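Endo-1,4-beta-xylanase C (Paenibacillus barcinonensis, PDB 4XUP) hydrolyses internal beta-1,4 linkages of xylan, and is represented here by its N-terminal tandem of carbohydrate-binding modules. Local coordinates at residues Lys90-Arg95 with Tyr136-Asp141; Glu256-Arg261 with Gly296-Arg301. One frame throughout, in Å; residues are numbered along the deposited sequence.

Contact 1 of 2, residues Lys90-Arg95 with Tyr136-Asp141; sequences KFTVER and YLESTD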
ATOM      1  N   LYS A  90     -15.444   1.185 -18.954  1.00 35.92           N
ATOM      2  CA  LYS A  90     -14.478   1.342 -17.881  1.00 31.82           C
ATOM      3  C   LYS A  90     -14.821   2.510 -16.945  1.00 29.30           C
ATOM      4  O   LYS A  90     -15.511   3.464 -17.310  1.00 29.03           O
ATOM      5  CB  LYS A  90     -13.058   1.505 -18.389  1.00 32.90           C
ATOM      6  CG  LYS A  90     -12.801   2.816 -19.069  1.00 35.90           C
ATOM      7  CD  LYS A  90     -11.394   2.879 -19.629  1.00 37.43           C
ATOM      8  CE  LYS A  90     -11.094   4.261 -20.148  1.00 41.13           C
ATOM      9  NZ  LYS A  90      -9.712   4.456 -20.608  1.00 45.75           N
ATOM     10  N   PHE A  91     -14.273   2.399 -15.752  1.00 25.65           N
ATOM     11  CA  PHE A  91     -14.292   3.448 -14.776  1.00 27.02           C
ATOM     12  C   PHE A  91     -13.059   4.342 -14.968  1.00 27.59           C
ATOM     13  O   PHE A  91     -11.927   3.868 -15.155  1.00 28.71           O
ATOM     14  CB  PHE A  91     -14.259   2.923 -13.364  1.00 27.84           C
ATOM     15  CG  PHE A  91     -15.564   2.361 -12.904  1.00 31.36           C
ATOM     16  CD1 PHE A  91     -16.701   3.180 -12.790  1.00 33.43           C
ATOM     17  CD2 PHE A  91     -15.676   1.023 -12.552  1.00 32.54           C
ATOM     18  CE1 PHE A  91     -17.909   2.680 -12.328  1.00 31.86           C
ATOM     19  CE2 PHE A  91     -16.885   0.522 -12.096  1.00 35.23           C
ATOM     20  CZ  PHE A  91     -18.005   1.341 -11.993  1.00 34.01           C
ATOM     21  N   THR A  92     -13.317   5.637 -14.903  1.00 27.88           N
ATOM     22  CA  THR A  92     -12.295   6.664 -14.990  1.00 25.52           C
ATOM     23  C   THR A  92     -12.521   7.654 -13.881  1.00 26.03           C
ATOM     24  O   THR A  92     -13.637   7.990 -13.542  1.00 26.73           O
ATOM     25  CB  THR A  92     -12.347   7.409 -16.338  1.00 25.58           C
ATOM     26  OG1 THR A  92     -12.095   6.489 -17.405  1.00 26.73           O
ATOM     27  CG2 THR A  92     -11.277   8.513 -16.419  1.00 25.86           C
ATOM     28  N   VAL A  93     -11.425   8.177 -13.372  1.00 28.08           N
ATOM     29  CA  VAL A  93     -11.456   9.302 -12.426  1.00 28.75           C
ATOM     30  C   VAL A  93     -10.880  10.556 -13.061  1.00 31.59           C
ATOM     31  O   VAL A  93      -9.702  10.625 -13.416  1.00 34.06           O
ATOM     32  CB  VAL A  93     -10.694   9.001 -11.120  1.00 28.48           C
ATOM     33  CG1 VAL A  93     -10.724  10.197 -10.191  1.00 27.00           C
ATOM     34  CG2 VAL A  93     -11.307   7.788 -10.433  1.00 28.73           C
ATOM     35  N   GLU A  94     -11.728  11.552 -13.158  1.00 34.21           N
ATOM     36  CA  GLU A  94     -11.304  12.915 -13.513  1.00 38.45           C
ATOM     37  C   GLU A  94     -10.848  13.582 -12.270  1.00 37.25           C
ATOM     38  O   GLU A  94     -11.612  13.756 -11.322  1.00 39.53           O
ATOM     39  CB  GLU A  94     -12.437  13.753 -14.101  1.00 40.23           C
ATOM     40  CG  GLU A  94     -12.016  15.103 -14.664  1.00 44.46           C
ATOM     41  CD  GLU A  94     -13.183  15.856 -15.281  1.00 48.78           C
ATOM     42  OE1 GLU A  94     -14.026  16.368 -14.478  1.00 53.24           O
ATOM     43  OE2 GLU A  94     -13.256  15.921 -16.551  1.00 42.95           O
ATOM     44  N   ARG A  95      -9.608  14.023 -12.313  1.00 39.02           N
ATOM     45  CA  ARG A  95      -8.950  14.614 -11.140  1.00 37.42           C
ATOM     46  C   ARG A  95      -8.359  15.980 -11.454  1.00 38.11           C
ATOM     47  O   ARG A  95      -7.697  16.196 -12.481  1.00 36.83           O
ATOM     48  CB  ARG A  95      -7.827  13.680 -10.638  1.00 36.36           C
ATOM     49  CG  ARG A  95      -6.990  14.233  -9.485  1.00 33.75           C
ATOM     50  CD  ARG A  95      -6.087  13.170  -8.898  1.00 31.43           C
ATOM     51  NE  ARG A  95      -5.293  12.565  -9.960  1.00 32.56           N
ATOM     52  CZ  ARG A  95      -4.125  13.029 -10.422  1.00 31.44           C
ATOM     53  NH1 ARG A  95      -3.547  14.099  -9.888  1.00 32.09           N
ATOM     54  NH2 ARG A  95      -3.522  12.396 -11.418  1.00 28.97           N
ATOM     55  N   TYR A 136     -16.361   8.433 -13.073  1.00 24.23           N
ATOM     56  CA  TYR A 136     -17.366   8.229 -14.073  1.00 27.17           C
ATOM     57  C   TYR A 136     -17.197   6.912 -14.837  1.00 31.46           C
ATOM     58  O   TYR A 136     -16.109   6.358 -14.928  1.00 35.70           O
ATOM     59  CB  TYR A 136     -17.509   9.404 -15.019  1.00 27.65           C
ATOM     60  CG  TYR A 136     -16.342   9.734 -15.928  1.00 28.06           C
ATOM     61  CD1 TYR A 136     -15.216  10.348 -15.438  1.00 28.80           C
ATOM     62  CD2 TYR A 136     -16.432   9.538 -17.310  1.00 29.47           C
ATOM     63  CE1 TYR A 136     -14.175  10.719 -16.286  1.00 30.01           C
ATOM     64  CE2 TYR A 136     -15.389   9.874 -18.173  1.00 30.58           C
ATOM     65  CZ  TYR A 136     -14.266  10.485 -17.660  1.00 30.85           C
ATOM     66  OH  TYR A 136     -13.247  10.867 -18.510  1.00 30.10           O
ATOM     67  N   LEU A 137     -18.316   6.457 -15.369  1.00 31.85           N
ATOM     68  CA  LEU A 137     -18.398   5.229 -16.129  1.00 31.23           C
ATOM     69  C   LEU A 137     -18.577   5.529 -17.613  1.00 33.72           C
ATOM     70  O   LEU A 137     -19.605   6.028 -18.048  1.00 36.55           O
ATOM     71  CB  LEU A 137     -19.541   4.369 -15.630  1.00 30.72           C
ATOM     72  CG  LEU A 137     -19.768   3.047 -16.375  1.00 31.29           C
ATOM     73  CD1 LEU A 137     -18.572   2.112 -16.258  1.00 30.86           C
ATOM     74  CD2 LEU A 137     -21.026   2.359 -15.853  1.00 31.00           C
ATOM     75  N   GLU A 138     -17.582   5.133 -18.372  1.00 30.53           N
ATOM     76  CA  GLU A 138     -17.339   5.611 -19.720  1.00 29.58           C
ATOM     77  C   GLU A 138     -17.321   4.488 -20.726  1.00 28.81           C
ATOM     78  O   GLU A 138     -16.855   3.403 -20.425  1.00 26.57           O
ATOM     79  CB  GLU A 138     -15.885   6.157 -19.738  1.00 31.24           C
ATOM     80  CG  GLU A 138     -15.603   7.314 -20.648  1.00 35.18           C
ATOM     81  CD  GLU A 138     -14.164   7.806 -20.559  1.00 37.95           C
ATOM     82  OE1 GLU A 138     -13.385   7.398 -19.649  1.00 35.25           O
ATOM     83  OE2 GLU A 138     -13.815   8.656 -21.410  1.00 45.05           O
ATOM     84  N   SER A 139     -17.696   4.797 -21.959  1.00 27.66           N
ATOM     85  CA  SER A 139     -17.434   3.910 -23.076  1.00 27.83           C
ATOM     86  C   SER A 139     -16.865   4.618 -24.278  1.00 28.91           C
ATOM     87  O   SER A 139     -17.264   5.738 -24.590  1.00 30.96           O
ATOM     88  CB  SER A 139     -18.708   3.198 -23.518  1.00 28.75           C
ATOM     89  OG  SER A 139     -18.429   2.353 -24.630  1.00 25.18           O
ATOM     90  N   THR A 140     -15.979   3.934 -24.983  1.00 30.61           N
ATOM     91  CA  THR A 140     -15.424   4.476 -26.274  1.00 35.74           C
ATOM     92  C   THR A 140     -16.513   4.574 -27.351  1.00 39.07           C
ATOM     93  O   THR A 140     -16.463   5.425 -28.218  1.00 34.93           O
ATOM     94  CB  THR A 140     -14.240   3.671 -26.832  1.00 35.09           C
ATOM     95  OG1 THR A 140     -14.562   2.269 -26.842  1.00 38.00           O
ATOM     96  CG2 THR A 140     -13.022   3.914 -25.955  1.00 38.57           C
ATOM     97  N   ASP A 141     -17.499   3.684 -27.251  1.00 42.78           N
ATOM     98  CA  ASP A 141     -18.731   3.794 -28.037  1.00 44.80           C
ATOM     99  C   ASP A 141     -19.550   4.959 -27.453  1.00 41.47           C
ATOM    100  O   ASP A 141     -20.166   4.851 -26.398  1.00 39.39           O
ATOM    101  CB  ASP A 141     -19.547   2.494 -28.051  1.00 50.59           C
ATOM    102  CG  ASP A 141     -20.833   2.598 -28.890  1.00 61.25           C
ATOM    103  OD1 ASP A 141     -21.194   3.705 -29.355  1.00 72.72           O
ATOM    104  OD2 ASP A 141     -21.513   1.571 -29.061  1.00 64.73           O
TER
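Thr92 and Tyr136 run side by side, and this pair makes the tight part of the contact. Thr92 CB sits over one face of the ring in a CH-pi contact, 4.0 Å from the Tyr136 ring centroid and offset toward the rim, while Thr92 CG2 comes within 3.6 Å of Tyr136 CE1. The tyrosine reaches this position because its CG stands between the backbone N and the carbonyl carbon (chi1 65°), which lays the ring alongside the neighbouring strand. Arg27 makes a cation-pi contact with the same ring. With the ring cut back to an alanine, Thr92 is likely to lose the surface it packs on and Arg27 its aromatic partner. Thr92 OG1 also donates to Glu138 OE1 at 2.7 Å, nearly in line with the C-O bond. Beneath these side chains two antiparallel strands of a beta-sandwich carbohydrate-binding module are joined by four backbone hydrogen bonds, Thr92 and Lys90 each exchanging a pair, with Tyr136 and Glu138 respectively. On the other face of the sheet Leu137 CD1 rests over the Phe91 ring, 4.2 Å from its centroid, and both residues also touch Leu121 of strand 119-125. Toward solvent the fit slackens: the partly exposed Lys90 runs beside Glu138 with NZ still 4.8 Å from OE1.

Contact 2 of 2, residues Glu256-Arg261 with Gly296-Arg301; sequences EKEFNR and GISGLR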
ATOM      1  N   GLU A 256      22.486  -8.988   5.098  1.00 48.43           N
ATOM      2  CA  GLU A 256      22.735 -10.383   4.703  1.00 48.95           C
ATOM      3  C   GLU A 256      22.567 -10.480   3.182  1.00 48.46           C
ATOM      4  O   GLU A 256      21.540 -10.095   2.648  1.00 47.60           O
ATOM      5  CB  GLU A 256      21.779 -11.354   5.421  1.00 46.69           C
ATOM      6  CG  GLU A 256      21.791 -12.775   4.873  1.00 45.21           C
ATOM      7  CD  GLU A 256      20.780 -13.695   5.510  1.00 48.19           C
ATOM      8  OE1 GLU A 256      19.716 -13.986   4.916  1.00 52.53           O
ATOM      9  OE2 GLU A 256      21.044 -14.160   6.607  1.00 47.01           O
ATOM     10  N   LYS A 257      23.598 -10.985   2.521  1.00 50.30           N
ATOM     11  CA  LYS A 257      23.684 -11.029   1.044  1.00 47.63           C
ATOM     12  C   LYS A 257      23.730 -12.447   0.510  1.00 47.67           C
ATOM     13  O   LYS A 257      24.397 -13.309   1.073  1.00 46.29           O
ATOM     14  CB  LYS A 257      24.906 -10.276   0.506  1.00 47.99           C
ATOM     15  CG  LYS A 257      25.044  -8.863   1.043  1.00 54.16           C
ATOM     16  CD  LYS A 257      26.245  -8.142   0.454  1.00 58.31           C
ATOM     17  CE  LYS A 257      26.542  -6.874   1.240  1.00 61.17           C
ATOM     18  NZ  LYS A 257      27.757  -6.188   0.739  1.00 60.65           N
ATOM     19  N   GLU A 258      22.994 -12.661  -0.580  1.00 46.68           N
ATOM     20  CA  GLU A 258      22.926 -13.956  -1.277  1.00 48.86           C
ATOM     21  C   GLU A 258      23.267 -13.752  -2.749  1.00 54.10           C
ATOM     22  O   GLU A 258      22.685 -12.878  -3.412  1.00 53.67           O
ATOM     23  CB  GLU A 258      21.554 -14.609  -1.167  1.00 49.18           C
ATOM     24  CG  GLU A 258      21.440 -15.970  -1.847  1.00 51.15           C
ATOM     25  CD  GLU A 258      19.979 -16.393  -2.085  1.00 58.92           C
ATOM     26  OE1 GLU A 258      19.452 -17.170  -1.258  1.00 68.11           O
ATOM     27  OE2 GLU A 258      19.349 -15.954  -3.085  1.00 55.91           O
ATOM     28  N   PHE A 259      24.202 -14.568  -3.226  1.00 52.16           N
ATOM     29  CA  PHE A 259      24.685 -14.525  -4.613  1.00 48.62           C
ATOM     30  C   PHE A 259      24.347 -15.805  -5.364  1.00 54.89           C
ATOM     31  O   PHE A 259      24.548 -16.913  -4.869  1.00 52.70           O
ATOM     32  CB  PHE A 259      26.178 -14.269  -4.677  1.00 45.67           C
ATOM     33  CG  PHE A 259      26.574 -12.933  -4.145  1.00 44.14           C
ATOM     34  CD1 PHE A 259      26.580 -11.804  -4.954  1.00 46.56           C
ATOM     35  CD2 PHE A 259      26.947 -12.787  -2.820  1.00 46.56           C
ATOM     36  CE1 PHE A 259      26.934 -10.539  -4.444  1.00 45.68           C
ATOM     37  CE2 PHE A 259      27.301 -11.535  -2.305  1.00 44.85           C
ATOM     38  CZ  PHE A 259      27.292 -10.410  -3.115  1.00 44.87           C
ATOM     39  N   ASN A 260      23.771 -15.619  -6.556  1.00 64.66           N
ATOM     40  CA  ASN A 260      23.441 -16.724  -7.524  1.00 61.82           C
ATOM     41  C   ASN A 260      22.578 -17.815  -6.929  1.00 65.17           C
ATOM     42  O   ASN A 260      22.796 -19.001  -7.155  1.00 58.64           O
ATOM     43  CB  ASN A 260      24.707 -17.386  -8.074  1.00 61.98           C
ATOM     44  CG  ASN A 260      25.647 -16.394  -8.708  1.00 64.99           C
ATOM     45  OD1 ASN A 260      26.756 -16.198  -8.230  1.00 59.64           O
ATOM     46  ND2 ASN A 260      25.193 -15.732  -9.771  1.00 66.03           N
ATOM     47  N   ARG A 261      21.627 -17.393  -6.112  1.00 66.25           N
ATOM     48  CA  ARG A 261      20.761 -18.326  -5.360  1.00 67.93           C
ATOM     49  C   ARG A 261      21.542 -19.369  -4.532  1.00 65.47           C
ATOM     50  O   ARG A 261      21.027 -20.438  -4.199  1.00 62.86           O
ATOM     51  CB  ARG A 261      19.789 -19.031  -6.300  1.00 68.13           C
ATOM     52  CG  ARG A 261      18.731 -18.114  -6.875  1.00 72.04           C
ATOM     53  CD  ARG A 261      17.568 -18.925  -7.428  1.00 78.15           C
ATOM     54  NE  ARG A 261      16.343 -18.126  -7.604  1.00 93.14           N
ATOM     55  CZ  ARG A 261      15.442 -17.834  -6.656  1.00 93.46           C
ATOM     56  NH1 ARG A 261      15.586 -18.266  -5.405  1.00 92.32           N
ATOM     57  NH2 ARG A 261      14.376 -17.091  -6.969  1.00 90.54           N
ATOM     58  N   GLY A 296      25.831 -11.185  -9.645  1.00 58.50           N
ATOM     59  CA  GLY A 296      24.876 -12.307  -9.585  1.00 53.52           C
ATOM     60  C   GLY A 296      24.025 -12.290  -8.308  1.00 50.76           C
ATOM     61  O   GLY A 296      23.498 -13.322  -7.868  1.00 42.18           O
ATOM     62  N   ILE A 297      23.894 -11.099  -7.730  1.00 46.59           N
ATOM     63  CA  ILE A 297      23.164 -10.922  -6.472  1.00 47.11           C
ATOM     64  C   ILE A 297      21.690 -11.262  -6.624  1.00 41.57           C
ATOM     65  O   ILE A 297      21.016 -10.723  -7.474  1.00 43.41           O
ATOM     66  CB  ILE A 297      23.331  -9.527  -5.824  1.00 53.01           C
ATOM     67  CG1 ILE A 297      22.570  -9.498  -4.482  1.00 57.84           C
ATOM     68  CG2 ILE A 297      22.872  -8.408  -6.744  1.00 50.76           C
ATOM     69  CD1 ILE A 297      23.392  -8.994  -3.326  1.00 64.18           C
ATOM     70  N   SER A 298      21.246 -12.170  -5.772  1.00 41.08           N
ATOM     71  CA  SER A 298      19.867 -12.718  -5.744  1.00 44.31           C
ATOM     72  C   SER A 298      19.047 -12.473  -4.437  1.00 44.24           C
ATOM     73  O   SER A 298      17.853 -12.719  -4.379  1.00 47.51           O
ATOM     74  CB  SER A 298      19.906 -14.217  -5.990  1.00 41.88           C
ATOM     75  OG  SER A 298      20.725 -14.855  -5.036  1.00 44.29           O
ATOM     76  N   GLY A 299      19.729 -12.045  -3.397  1.00 45.61           N
ATOM     77  CA  GLY A 299      19.124 -11.734  -2.099  1.00 42.33           C
ATOM     78  C   GLY A 299      19.900 -10.642  -1.359  1.00 43.67           C
ATOM     79  O   GLY A 299      21.131 -10.642  -1.325  1.00 44.92           O
ATOM     80  N   LEU A 300      19.157  -9.723  -0.764  1.00 41.04           N
ATOM     81  CA  LEU A 300      19.704  -8.645   0.046  1.00 40.55           C
ATOM     82  C   LEU A 300      18.705  -8.302   1.144  1.00 42.91           C
ATOM     83  O   LEU A 300      17.645  -7.767   0.892  1.00 47.58           O
ATOM     84  CB  LEU A 300      19.992  -7.403  -0.763  1.00 41.26           C
ATOM     85  CG  LEU A 300      20.720  -6.268  -0.025  1.00 42.07           C
ATOM     86  CD1 LEU A 300      22.109  -6.702   0.389  1.00 45.91           C
ATOM     87  CD2 LEU A 300      20.845  -5.052  -0.903  1.00 41.91           C
ATOM     88  N   ARG A 301      19.100  -8.589   2.375  1.00 43.60           N
ATOM     89  CA  ARG A 301      18.203  -8.522   3.535  1.00 41.98           C
ATOM     90  C   ARG A 301      18.821  -7.700   4.669  1.00 42.85           C
ATOM     91  O   ARG A 301      19.943  -7.936   5.076  1.00 43.11           O
ATOM     92  CB  ARG A 301      17.878  -9.917   4.037  1.00 40.51           C
ATOM     93  CG  ARG A 301      17.510 -10.850   2.910  1.00 41.85           C
ATOM     94  CD  ARG A 301      18.050 -12.247   3.055  1.00 41.38           C
ATOM     95  NE  ARG A 301      17.960 -12.968   1.780  1.00 39.17           N
ATOM     96  CZ  ARG A 301      18.454 -14.171   1.548  1.00 41.79           C
ATOM     97  NH1 ARG A 301      19.084 -14.834   2.511  1.00 45.85           N
ATOM     98  NH2 ARG A 301      18.330 -14.716   0.339  1.00 41.87           N
TER
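Arg301 meets Glu256 and Glu258 with their flat groups almost perpendicular. The guanidinium offers its edge to both. Arg301 NH1 donates to Glu256 OE1 at 2.6 Å, the planes 79° apart. Arg301 NH2 reaches Glu258 OE1 at 3.1 Å from above that carboxylate, the planes 84° apart. A bend at chi2 (141°) turns the arginine head back along its own strand, over Gly299, to lie between the two acids. The other oxygen of Glu258, OE2, takes the hydroxyl of Ser298 on its anti lone pair, at 2.6 Å from OG, and the same OG accepts from Arg261 N, tying the turn to the partner strand. Ser298 and Gly299 face Glu258 in a classic beta bulge; both amides approach Glu258 O from one face of its plane, Ser298 N at 2.9 Å and Gly299 N at 3.1 Å. On the reverse side of the sheet Phe259 crosses Ile297 at a slant, CE1 4.0 Å from CB, and Lys257 runs alongside Leu300. Both strands belong to the four-stranded antiparallel sheet of the second carbohydrate-binding module, a beta-sandwich: strand 248-259 is flanked by 267-277, and 297-305 by 221-223, whose Glu223 holds Arg301 NE in a further salt bridge.

Contacts 1 and 2 join what are probably equivalent strand pairs of two related carbohydrate-binding modules: strands 87-96 and 132-139 in the first match 248-259 and 297-305 in the second in order and pairing. Their centres are 44 Å apart, on opposite sides of the chain's centre, and the nearest atoms are about 32 Å apart. Both are partly buried, but contact 1 has no exposed residue among those that touch, while contact 2 runs out to exposed Asn260 and Arg261. Contact 1 keeps regular register and adds to its backbone ladder ring packing on both faces and one hydroxyl-carboxylate bond. Side-chain packing thus weighs more in contact 1, a salt-bridge network and a bulge in contact 2.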